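Local structure of O-phospho-L-seryl-tRNA:Cys-tRNA synthase (Methanocaldococcus jannaschii DSM 2661, 5X6B) at residues 334-339 with 351-356; 366-371 with 382-387; 323-328 with 343-348. The protein probably converts O-phosphoseryl-tRNA(Cys) into cysteinyl-tRNA(Cys), using pyridoxal phosphate bound as a Schiff base. All blocks are in the same frame, centred on the assembly; numbering follows the deposited sequence.

Contact 1: residues 334-339 with 351-356; sequences IGFKQL and FETPVL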
loop_
_atom_site.group_PDB
_atom_site.type_symbol
_atom_site.label_atom_id
_atom_site.label_comp_id
_atom_site.label_asym_id
_atom_site.label_seq_id
_atom_site.Cartn_x
_atom_site.Cartn_y
_atom_site.Cartn_z
ATOM N N ILE B 334 40.006 -7.191 1.030
ATOM C CA ILE B 334 40.467 -6.305 -0.037
ATOM C C ILE B 334 40.691 -4.891 0.471
ATOM O O ILE B 334 41.032 -3.997 -0.303
ATOM C CB ILE B 334 39.478 -6.256 -1.225
ATOM C CG1 ILE B 334 38.115 -5.729 -0.775
ATOM C CG2 ILE B 334 39.343 -7.624 -1.857
ATOM C CD1 ILE B 334 37.142 -5.495 -1.907
ATOM N N GLY B 335 40.492 -4.686 1.768
ATOM C CA GLY B 335 40.811 -3.410 2.383
ATOM C C GLY B 335 39.635 -2.556 2.826
ATOM O O GLY B 335 39.768 -1.342 2.970
ATOM N N PHE B 336 38.480 -3.178 3.038
ATOM C CA PHE B 336 37.338 -2.462 3.588
ATOM C C PHE B 336 37.330 -2.641 5.098
ATOM O O PHE B 336 37.379 -3.764 5.588
ATOM C CB PHE B 336 36.012 -2.953 2.990
ATOM C CG PHE B 336 35.766 -2.503 1.571
ATOM C CD1 PHE B 336 36.773 -1.916 0.818
ATOM C CD2 PHE B 336 34.509 -2.645 0.999
ATOM C CE1 PHE B 336 36.538 -1.503 -0.483
ATOM C CE2 PHE B 336 34.265 -2.228 -0.300
ATOM C CZ PHE B 336 35.282 -1.657 -1.041
ATOM N N LYS B 337 37.280 -1.541 5.841
ATOM C CA LYS B 337 37.226 -1.632 7.293
ATOM C C LYS B 337 35.805 -1.409 7.785
ATOM O O LYS B 337 35.235 -0.334 7.589
ATOM C CB LYS B 337 38.172 -0.621 7.940
ATOM C CG LYS B 337 38.144 -0.634 9.469
ATOM C CD LYS B 337 39.148 0.355 10.053
ATOM C CE LYS B 337 39.173 0.305 11.576
ATOM N NZ LYS B 337 39.519 -1.054 12.084
ATOM N N GLN B 338 35.226 -2.430 8.411
ATOM C CA GLN B 338 33.901 -2.283 8.989
ATOM C C GLN B 338 33.940 -1.257 10.112
ATOM O O GLN B 338 34.762 -1.349 11.023
ATOM C CB GLN B 338 33.369 -3.610 9.528
ATOM C CG GLN B 338 32.006 -3.459 10.187
ATOM C CD GLN B 338 31.765 -4.457 11.298
ATOM O OE1 GLN B 338 32.166 -5.617 11.211
ATOM N NE2 GLN B 338 31.119 -4.002 12.366
ATOM N N LEU B 339 33.054 -0.272 10.041
ATOM C CA LEU B 339 32.916 0.684 11.124
ATOM C C LEU B 339 31.827 0.201 12.060
ATOM O O LEU B 339 31.077 -0.715 11.727
ATOM C CB LEU B 339 32.600 2.080 10.586
ATOM C CG LEU B 339 33.734 2.688 9.761
ATOM C CD1 LEU B 339 33.368 4.074 9.254
ATOM C CD2 LEU B 339 35.020 2.716 10.578
ATOM N N PHE B 351 31.417 0.686 5.723
ATOM C CA PHE B 351 32.834 0.434 5.509
ATOM C C PHE B 351 33.610 1.727 5.334
ATOM O O PHE B 351 33.164 2.636 4.635
ATOM C CB PHE B 351 33.067 -0.436 4.266
ATOM C CG PHE B 351 32.653 -1.872 4.422
ATOM C CD1 PHE B 351 33.285 -2.697 5.337
ATOM C CD2 PHE B 351 31.661 -2.410 3.616
ATOM C CE1 PHE B 351 32.913 -4.024 5.468
ATOM C CE2 PHE B 351 31.286 -3.733 3.741
ATOM C CZ PHE B 351 31.913 -4.542 4.670
ATOM N N GLU B 352 34.779 1.803 5.954
ATOM C CA GLU B 352 35.760 2.792 5.549
ATOM C C GLU B 352 36.529 2.180 4.391
ATOM O O GLU B 352 37.085 1.086 4.518
ATOM C CB GLU B 352 36.695 3.164 6.697
ATOM C CG GLU B 352 37.705 4.239 6.332
ATOM C CD GLU B 352 38.683 4.516 7.451
ATOM O OE1 GLU B 352 38.650 3.785 8.464
ATOM O OE2 GLU B 352 39.479 5.467 7.317
ATOM N N THR B 353 36.546 2.867 3.255
ATOM C CA THR B 353 37.096 2.286 2.036
ATOM C C THR B 353 38.187 3.142 1.403
ATOM O O THR B 353 37.968 3.760 0.365
ATOM C CB THR B 353 35.982 2.044 0.996
ATOM O OG1 THR B 353 35.341 3.285 0.676
ATOM C CG2 THR B 353 34.942 1.073 1.539
ATOM N N PRO B 354 39.379 3.164 2.019
ATOM C CA PRO B 354 40.496 3.975 1.520
ATOM C C PRO B 354 40.902 3.608 0.096
ATOM O O PRO B 354 41.256 4.491 -0.686
ATOM C CB PRO B 354 41.630 3.654 2.502
ATOM C CG PRO B 354 40.953 3.144 3.722
ATOM C CD PRO B 354 39.751 2.406 3.226
ATOM N N VAL B 355 40.840 2.321 -0.233
ATOM C CA VAL B 355 41.265 1.840 -1.543
ATOM C C VAL B 355 40.427 2.459 -2.666
ATOM O O VAL B 355 40.918 2.664 -3.773
ATOM C CB VAL B 355 41.200 0.290 -1.619
ATOM C CG1 VAL B 355 39.780 -0.214 -1.393
ATOM C CG2 VAL B 355 41.756 -0.215 -2.943
ATOM N N LEU B 356 39.173 2.787 -2.370
ATOM C CA LEU B 356 38.308 3.411 -3.366
ATOM C C LEU B 356 38.733 4.861 -3.658
ATOM O O LEU B 356 38.543 5.346 -4.773
ATOM C CB LEU B 356 36.846 3.351 -2.916
ATOM C CG LEU B 356 36.258 1.945 -2.739
ATOM C CD1 LEU B 356 34.779 2.011 -2.399
ATOM C CD2 LEU B 356 36.480 1.098 -3.987
#

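Contact 2: residues 366-371 with 382-387; sequences RGFFFY and IRAGVT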
loop_
_atom_site.group_PDB
_atom_site.type_symbol
_atom_site.label_atom_id
_atom_site.label_comp_id
_atom_site.label_asym_id
_atom_site.label_seq_id
_atom_site.Cartn_x
_atom_site.Cartn_y
_atom_site.Cartn_z
ATOM N N ARG B 366 36.848 9.488 -11.749
ATOM C CA ARG B 366 37.206 10.309 -10.591
ATOM C C ARG B 366 36.157 10.273 -9.475
ATOM O O ARG B 366 35.521 11.282 -9.170
ATOM C CB ARG B 366 37.454 11.751 -11.063
ATOM C CG ARG B 366 37.982 12.730 -10.021
ATOM C CD ARG B 366 38.237 14.094 -10.654
ATOM N NE ARG B 366 38.703 15.085 -9.688
ATOM C CZ ARG B 366 39.164 16.290 -10.016
ATOM N NH1 ARG B 366 39.230 16.649 -11.291
ATOM N NH2 ARG B 366 39.565 17.130 -9.071
ATOM N N GLY B 367 35.966 9.105 -8.875
ATOM C CA GLY B 367 35.049 8.988 -7.755
ATOM C C GLY B 367 33.656 8.537 -8.145
ATOM O O GLY B 367 32.906 8.027 -7.313
ATOM N N PHE B 368 33.299 8.738 -9.407
ATOM C CA PHE B 368 32.065 8.173 -9.937
ATOM C C PHE B 368 32.324 6.753 -10.414
ATOM O O PHE B 368 31.388 5.991 -10.667
ATOM C CB PHE B 368 31.515 9.019 -11.088
ATOM C CG PHE B 368 30.829 10.278 -10.646
ATOM C CD1 PHE B 368 30.352 10.408 -9.355
ATOM C CD2 PHE B 368 30.659 11.333 -11.527
ATOM C CE1 PHE B 368 29.720 11.571 -8.946
ATOM C CE2 PHE B 368 30.029 12.495 -11.127
ATOM C CZ PHE B 368 29.560 12.614 -9.833
ATOM N N PHE B 369 33.606 6.411 -10.530
ATOM C CA PHE B 369 34.037 5.151 -11.126
ATOM C C PHE B 369 33.381 3.943 -10.465
ATOM O O PHE B 369 32.984 2.998 -11.140
ATOM C CB PHE B 369 35.562 5.021 -11.048
ATOM C CG PHE B 369 36.056 4.436 -9.755
ATOM C CD1 PHE B 369 36.392 3.093 -9.668
ATOM C CD2 PHE B 369 36.159 5.222 -8.619
ATOM C CE1 PHE B 369 36.832 2.547 -8.476
ATOM C CE2 PHE B 369 36.602 4.682 -7.425
ATOM C CZ PHE B 369 36.941 3.345 -7.354
ATOM N N PHE B 370 33.264 3.986 -9.143
ATOM C CA PHE B 370 32.746 2.859 -8.389
ATOM C C PHE B 370 31.269 2.669 -8.699
ATOM O O PHE B 370 30.812 1.550 -8.941
ATOM C CB PHE B 370 32.974 3.070 -6.891
ATOM C CG PHE B 370 32.698 1.855 -6.057
ATOM C CD1 PHE B 370 33.468 0.710 -6.200
ATOM C CD2 PHE B 370 31.681 1.858 -5.116
ATOM C CE1 PHE B 370 33.218 -0.413 -5.431
ATOM C CE2 PHE B 370 31.428 0.741 -4.340
ATOM C CZ PHE B 370 32.199 -0.398 -4.498
ATOM N N TYR B 371 30.532 3.774 -8.717
ATOM C CA TYR B 371 29.117 3.748 -9.062
ATOM C C TYR B 371 28.897 3.217 -10.476
ATOM O O TYR B 371 27.967 2.453 -10.723
ATOM C CB TYR B 371 28.516 5.146 -8.926
ATOM C CG TYR B 371 27.049 5.235 -9.279
ATOM C CD1 TYR B 371 26.070 5.007 -8.320
ATOM C CD2 TYR B 371 26.642 5.558 -10.570
ATOM C CE1 TYR B 371 24.727 5.094 -8.637
ATOM C CE2 TYR B 371 25.304 5.645 -10.897
ATOM C CZ TYR B 371 24.351 5.415 -9.926
ATOM O OH TYR B 371 23.017 5.503 -10.246
ATOM N N ILE B 382 24.339 2.393 -3.911
ATOM C CA ILE B 382 25.436 3.152 -3.325
ATOM C C ILE B 382 25.460 4.557 -3.923
ATOM O O ILE B 382 25.320 4.721 -5.134
ATOM C CB ILE B 382 26.801 2.466 -3.563
ATOM C CG1 ILE B 382 26.723 0.978 -3.230
ATOM C CG2 ILE B 382 27.891 3.135 -2.740
ATOM C CD1 ILE B 382 26.322 0.690 -1.808
ATOM N N ARG B 383 25.625 5.569 -3.077
ATOM C CA ARG B 383 25.673 6.950 -3.549
ATOM C C ARG B 383 26.841 7.171 -4.500
ATOM O O ARG B 383 27.962 6.752 -4.223
ATOM C CB ARG B 383 25.772 7.919 -2.373
ATOM C CG ARG B 383 24.533 7.961 -1.500
ATOM C CD ARG B 383 24.687 8.996 -0.402
ATOM N NE ARG B 383 25.034 10.304 -0.949
ATOM C CZ ARG B 383 25.342 11.363 -0.209
ATOM N NH1 ARG B 383 25.346 11.272 1.114
ATOM N NH2 ARG B 383 25.646 12.515 -0.794
ATOM N N ALA B 384 26.572 7.818 -5.627
ATOM C CA ALA B 384 27.623 8.127 -6.586
ATOM C C ALA B 384 28.557 9.185 -6.009
ATOM O O ALA B 384 28.137 10.013 -5.203
ATOM C CB ALA B 384 27.023 8.598 -7.905
ATOM N N GLY B 385 29.826 9.137 -6.406
ATOM C CA GLY B 385 30.794 10.140 -5.998
ATOM C C GLY B 385 31.487 9.900 -4.669
ATOM O O GLY B 385 32.519 10.509 -4.388
ATOM N N VAL B 386 30.929 9.020 -3.846
ATOM C CA VAL B 386 31.504 8.750 -2.533
ATOM C C VAL B 386 32.441 7.546 -2.578
ATOM O O VAL B 386 32.059 6.481 -3.049
ATOM C CB VAL B 386 30.413 8.491 -1.483
ATOM C CG1 VAL B 386 31.028 8.404 -0.104
ATOM C CG2 VAL B 386 29.360 9.586 -1.528
ATOM N N THR B 387 33.669 7.716 -2.089
ATOM C CA THR B 387 34.645 6.623 -2.097
ATOM C C THR B 387 35.324 6.422 -0.738
ATOM O O THR B 387 35.886 5.365 -0.470
ATOM C CB THR B 387 35.732 6.845 -3.180
ATOM O OG1 THR B 387 36.375 8.108 -2.977
ATOM C CG2 THR B 387 35.118 6.813 -4.571
#

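Contact 3: residues 323-328 with 343-348; sequences KTRYVV and PKEHDL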
loop_
_atom_site.group_PDB
_atom_site.type_symbol
_atom_site.label_atom_id
_atom_site.label_comp_id
_atom_site.label_asym_id
_atom_site.label_seq_id
_atom_site.Cartn_x
_atom_site.Cartn_y
_atom_site.Cartn_z
ATOM N N LYS B 323 24.594 -13.594 6.538
ATOM C CA LYS B 323 24.869 -12.997 5.234
ATOM C C LYS B 323 25.703 -11.745 5.413
ATOM O O LYS B 323 26.645 -11.490 4.655
ATOM C CB LYS B 323 23.580 -12.651 4.487
ATOM C CG LYS B 323 22.663 -13.823 4.180
ATOM C CD LYS B 323 21.386 -13.314 3.538
ATOM C CE LYS B 323 20.344 -14.407 3.412
ATOM N NZ LYS B 323 19.022 -13.838 3.021
ATOM N N THR B 324 25.339 -10.972 6.431
ATOM C CA THR B 324 25.990 -9.708 6.732
ATOM C C THR B 324 27.451 -9.916 7.105
ATOM O O THR B 324 28.348 -9.272 6.553
ATOM C CB THR B 324 25.272 -8.989 7.887
ATOM O OG1 THR B 324 23.897 -8.784 7.543
ATOM C CG2 THR B 324 25.934 -7.656 8.190
ATOM N N ARG B 325 27.684 -10.822 8.048
ATOM C CA ARG B 325 29.032 -11.067 8.541
ATOM C C ARG B 325 29.910 -11.707 7.477
ATOM O O ARG B 325 31.119 -11.483 7.456
ATOM C CB ARG B 325 28.990 -11.935 9.796
ATOM C CG ARG B 325 28.325 -11.231 10.957
ATOM C CD ARG B 325 28.326 -12.053 12.224
ATOM N NE ARG B 325 27.576 -11.372 13.275
ATOM C CZ ARG B 325 27.347 -11.877 14.483
ATOM N NH1 ARG B 325 27.815 -13.075 14.807
ATOM N NH2 ARG B 325 26.649 -11.179 15.370
ATOM N N TYR B 326 29.300 -12.491 6.589
ATOM C CA TYR B 326 30.020 -13.034 5.443
ATOM C C TYR B 326 30.572 -11.907 4.579
ATOM O O TYR B 326 31.711 -11.963 4.125
ATOM C CB TYR B 326 29.119 -13.940 4.605
ATOM C CG TYR B 326 29.740 -14.355 3.287
ATOM C CD1 TYR B 326 30.670 -15.386 3.226
ATOM C CD2 TYR B 326 29.401 -13.708 2.105
ATOM C CE1 TYR B 326 31.240 -15.761 2.023
ATOM C CE2 TYR B 326 29.968 -14.078 0.899
ATOM C CZ TYR B 326 30.882 -15.105 0.864
ATOM O OH TYR B 326 31.441 -15.467 -0.336
ATOM N N VAL B 327 29.753 -10.884 4.362
ATOM C CA VAL B 327 30.152 -9.724 3.570
ATOM C C VAL B 327 31.287 -8.954 4.237
ATOM O O VAL B 327 32.274 -8.609 3.584
ATOM C CB VAL B 327 28.957 -8.771 3.331
ATOM C CG1 VAL B 327 29.417 -7.488 2.670
ATOM C CG2 VAL B 327 27.886 -9.461 2.486
ATOM N N VAL B 328 31.146 -8.690 5.536
ATOM C CA VAL B 328 32.175 -7.966 6.282
ATOM C C VAL B 328 33.509 -8.710 6.266
ATOM O O VAL B 328 34.536 -8.140 5.893
ATOM C CB VAL B 328 31.756 -7.719 7.748
ATOM C CG1 VAL B 328 32.959 -7.290 8.577
ATOM C CG2 VAL B 328 30.659 -6.668 7.820
ATOM N N PRO B 343 31.204 -7.848 16.451
ATOM C CA PRO B 343 30.697 -8.131 15.106
ATOM C C PRO B 343 29.305 -7.547 14.882
ATOM O O PRO B 343 28.637 -7.182 15.851
ATOM C CB PRO B 343 30.655 -9.654 15.075
ATOM C CG PRO B 343 30.339 -10.021 16.485
ATOM C CD PRO B 343 31.050 -9.009 17.346
ATOM N N LYS B 344 28.875 -7.473 13.626
ATOM C CA LYS B 344 27.575 -6.904 13.295
ATOM C C LYS B 344 26.433 -7.662 13.956
ATOM O O LYS B 344 26.345 -8.883 13.855
ATOM C CB LYS B 344 27.365 -6.886 11.781
ATOM C CG LYS B 344 28.235 -5.895 11.026
ATOM C CD LYS B 344 28.055 -4.473 11.536
ATOM C CE LYS B 344 26.616 -3.990 11.424
ATOM N NZ LYS B 344 26.496 -2.554 11.820
ATOM N N GLU B 345 25.572 -6.926 14.653
ATOM C CA GLU B 345 24.327 -7.485 15.162
ATOM C C GLU B 345 23.173 -6.829 14.410
ATOM O O GLU B 345 22.032 -6.817 14.871
ATOM C CB GLU B 345 24.199 -7.277 16.673
ATOM C CG GLU B 345 24.550 -8.510 17.508
ATOM C CD GLU B 345 23.673 -9.715 17.200
ATOM O OE1 GLU B 345 22.449 -9.538 17.010
ATOM O OE2 GLU B 345 24.214 -10.841 17.145
ATOM N N HIS B 346 23.498 -6.284 13.241
ATOM C CA HIS B 346 22.515 -5.710 12.331
ATOM C C HIS B 346 23.063 -5.808 10.911
ATOM O O HIS B 346 24.261 -6.003 10.719
ATOM C CB HIS B 346 22.210 -4.259 12.700
ATOM C CG HIS B 346 21.044 -3.670 11.962
ATOM N ND1 HIS B 346 21.193 -2.919 10.814
ATOM C CD2 HIS B 346 19.718 -3.703 12.223
ATOM C CE1 HIS B 346 20.004 -2.517 10.399
ATOM N NE2 HIS B 346 19.090 -2.976 11.234
ATOM N N ASP B 347 22.191 -5.660 9.919
ATOM C CA ASP B 347 22.574 -5.856 8.520
ATOM C C ASP B 347 23.132 -4.598 7.850
ATOM O O ASP B 347 23.722 -4.673 6.772
ATOM C CB ASP B 347 21.368 -6.369 7.740
ATOM C CG ASP B 347 20.164 -5.461 7.884
ATOM O OD1 ASP B 347 20.185 -4.349 7.320
ATOM O OD2 ASP B 347 19.215 -5.829 8.616
ATOM N N LEU B 348 22.949 -3.441 8.481
ATOM C CA LEU B 348 23.466 -2.203 7.913
ATOM C C LEU B 348 24.970 -2.135 8.140
ATOM O O LEU B 348 25.430 -2.054 9.276
ATOM C CB LEU B 348 22.767 -0.987 8.530
ATOM C CG LEU B 348 22.836 0.372 7.814
ATOM C CD1 LEU B 348 21.857 1.343 8.455
ATOM C CD2 LEU B 348 24.233 0.982 7.793
#

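Contact 1: residues 334-339 with 351-356
Lys337 and Glu352 face each other as an antiparallel hydrogen-bonded pair, Lys337 N donating to Glu352 O over 2.9 Å in a nearly straight bond and Glu352 N answering to Lys337 O over 2.7 Å; Gln338 and Phe351 form the adjacent non-hydrogen-bonded pair. Next to this short ladder the Phe336 ring is the main apolar piece of residues 334-339. Thr353 CG2 sits over the centre of one face, 3.5 Å from the ring centroid, a CH-pi contact, while Val355 CG1 meets the ring edge at CE1 (3.6 Å). With Phe336 CG anti to its own carbonyl carbon (chi1 -74°), the ring reaches over Thr353 to the first residues of helix 354-360, where Leu356 CD1 approaches CZ. Phe336 CB in turn lies over a face of the Phe351 ring, 4.0 Å from its centroid, and the two rings meet obliquely. The strands are the first two of the three-stranded antiparallel sheet 337-338, 349-352 and 389-392, entered from helix 317-331 through a Schellman motif whose C-prime residue is Gly335, its positive phi suiting a residue without CB. An alanine at Phe336 is likely to leave Thr353 CG2 and Val355 CG1 facing a gap. The Lys337 and Glu352 chains run alongside one another, Lys337 CD 3.8 Å from Glu352 OE1 and the ammonium well apart; OE1 is hydrogen-bonded to Tyr170 OH, and Thr353 OG1 probably bonds to Thr387 O, though the distance is doubtful.

Contact 2: residues 366-371 with 382-387
Ala384 presses its methyl group onto a face of the Tyr371 ring, CB lying 3.9 Å from the ring centroid in a CH-pi contact set off toward the rim near CG. The edge of the same ring meets the backbone: Ile382 O lies near the ring plane, 3.3 Å from Tyr371 CD1. Tyr371 is placed for this by chi1 of 179°, which carries CG opposite the backbone N. Phe368 offers an edge instead of a face, its CD1 standing 3.3 Å from Gly385 N, which is close to the ring plane. On the flank, Thr387 CG2 approaches Gly367 O at 3.7 Å and meets Phe369 CE2 at 3.9 Å, the two side chains crossing at about a right angle.

Behind these contacts is a type II beta turn from Arg383 to Val386, with Ala384 and Gly385 at its corners. Gly385 takes the positive phi of the third position, where glycine is the natural residue, and its CA makes a C-H...O contact of 3.3 Å with Gly367 O. Gly367 also has positive phi, at which a CB would press on the carbonyl O of the residue before. Further out, Thr387 OG1 is hydrogen-bonded to Asp357 OD1, and Phe369 packs on Ile359 and Ala360 of helix 354-360.

The turn is therefore seated against residues 367-371 mainly by methyl groups, ring edges and weak C-H interactions. Such contacts depend on fit more than on charge, which suits Ala384 and Gly385 at the corners of the turn and the rings of Phe368 and Tyr371 against them.

Contact 3: residues 323-328 with 343-348
Pro343 CB lies over one face of the Arg325 guanidinium, 4.0 Å from NE, while Lys344 O and Glu345 OE2 approach its rim roughly in plane. The grip on Lys344 O is side-on and twofold: Arg325 NE donates over 2.8 Å in the carbonyl plane, and Arg325 NH2 donates over 2.8 Å from above that plane. NH2 also forms a salt bridge of 3.0 Å with Glu345 OE2, the carboxylate standing almost perpendicular to the guanidinium (82°). The straight arginine chain is long enough to span from helix 317-331 to the loop joining strands 337-338 and 349-352.

Deeper in, Thr324 CG2 packs 3.9 Å from Lys344 CB, and its OG1 is hydrogen-bonded to Glu320 O in the preceding helical turn, so the hydroxyl is engaged within its own helix. Lys344 is turned back on itself by chi2 -57° and chi3 -59°, and its NZ gives a 2.8 Å bond to Leu348 O; Val328 CG2 meets its CG crosswise. Asp347 OD1 forms a salt bridge with Arg236, and His346 NE2 is hydrogen-bonded to Tyr232 O.

Loop 343-348 thus spends one backbone carbonyl and one carboxylate on a single arginine, whose positive charge probably polarises the Lys344 peptide; the Lys344 ammonium, held by Leu348 O, has a weak second bond to Gly207 O.

Overall arrangement
From the N-terminal side, helix 317-331 opens contact 3, and residues 334-339, the turn and strand after the helix, open contact 1 before loop 343-348 returns to the helix to close contact 3; residues 351-356 then close contact 1, so the two cross. They touch where Gln338 meets Lys344 and Val328, and where Phe351 reaches Val328, joining the helix to the hairpin of the three-stranded antiparallel sheet. Contact 2 follows in series: the chain passes through helix 354-360 to residues 366-371, and 382-387 closes the loop just before strand 389-392. Leu356, packed against Phe369 and Phe370, links it to contact 1; contacts 2 and 3 do not touch.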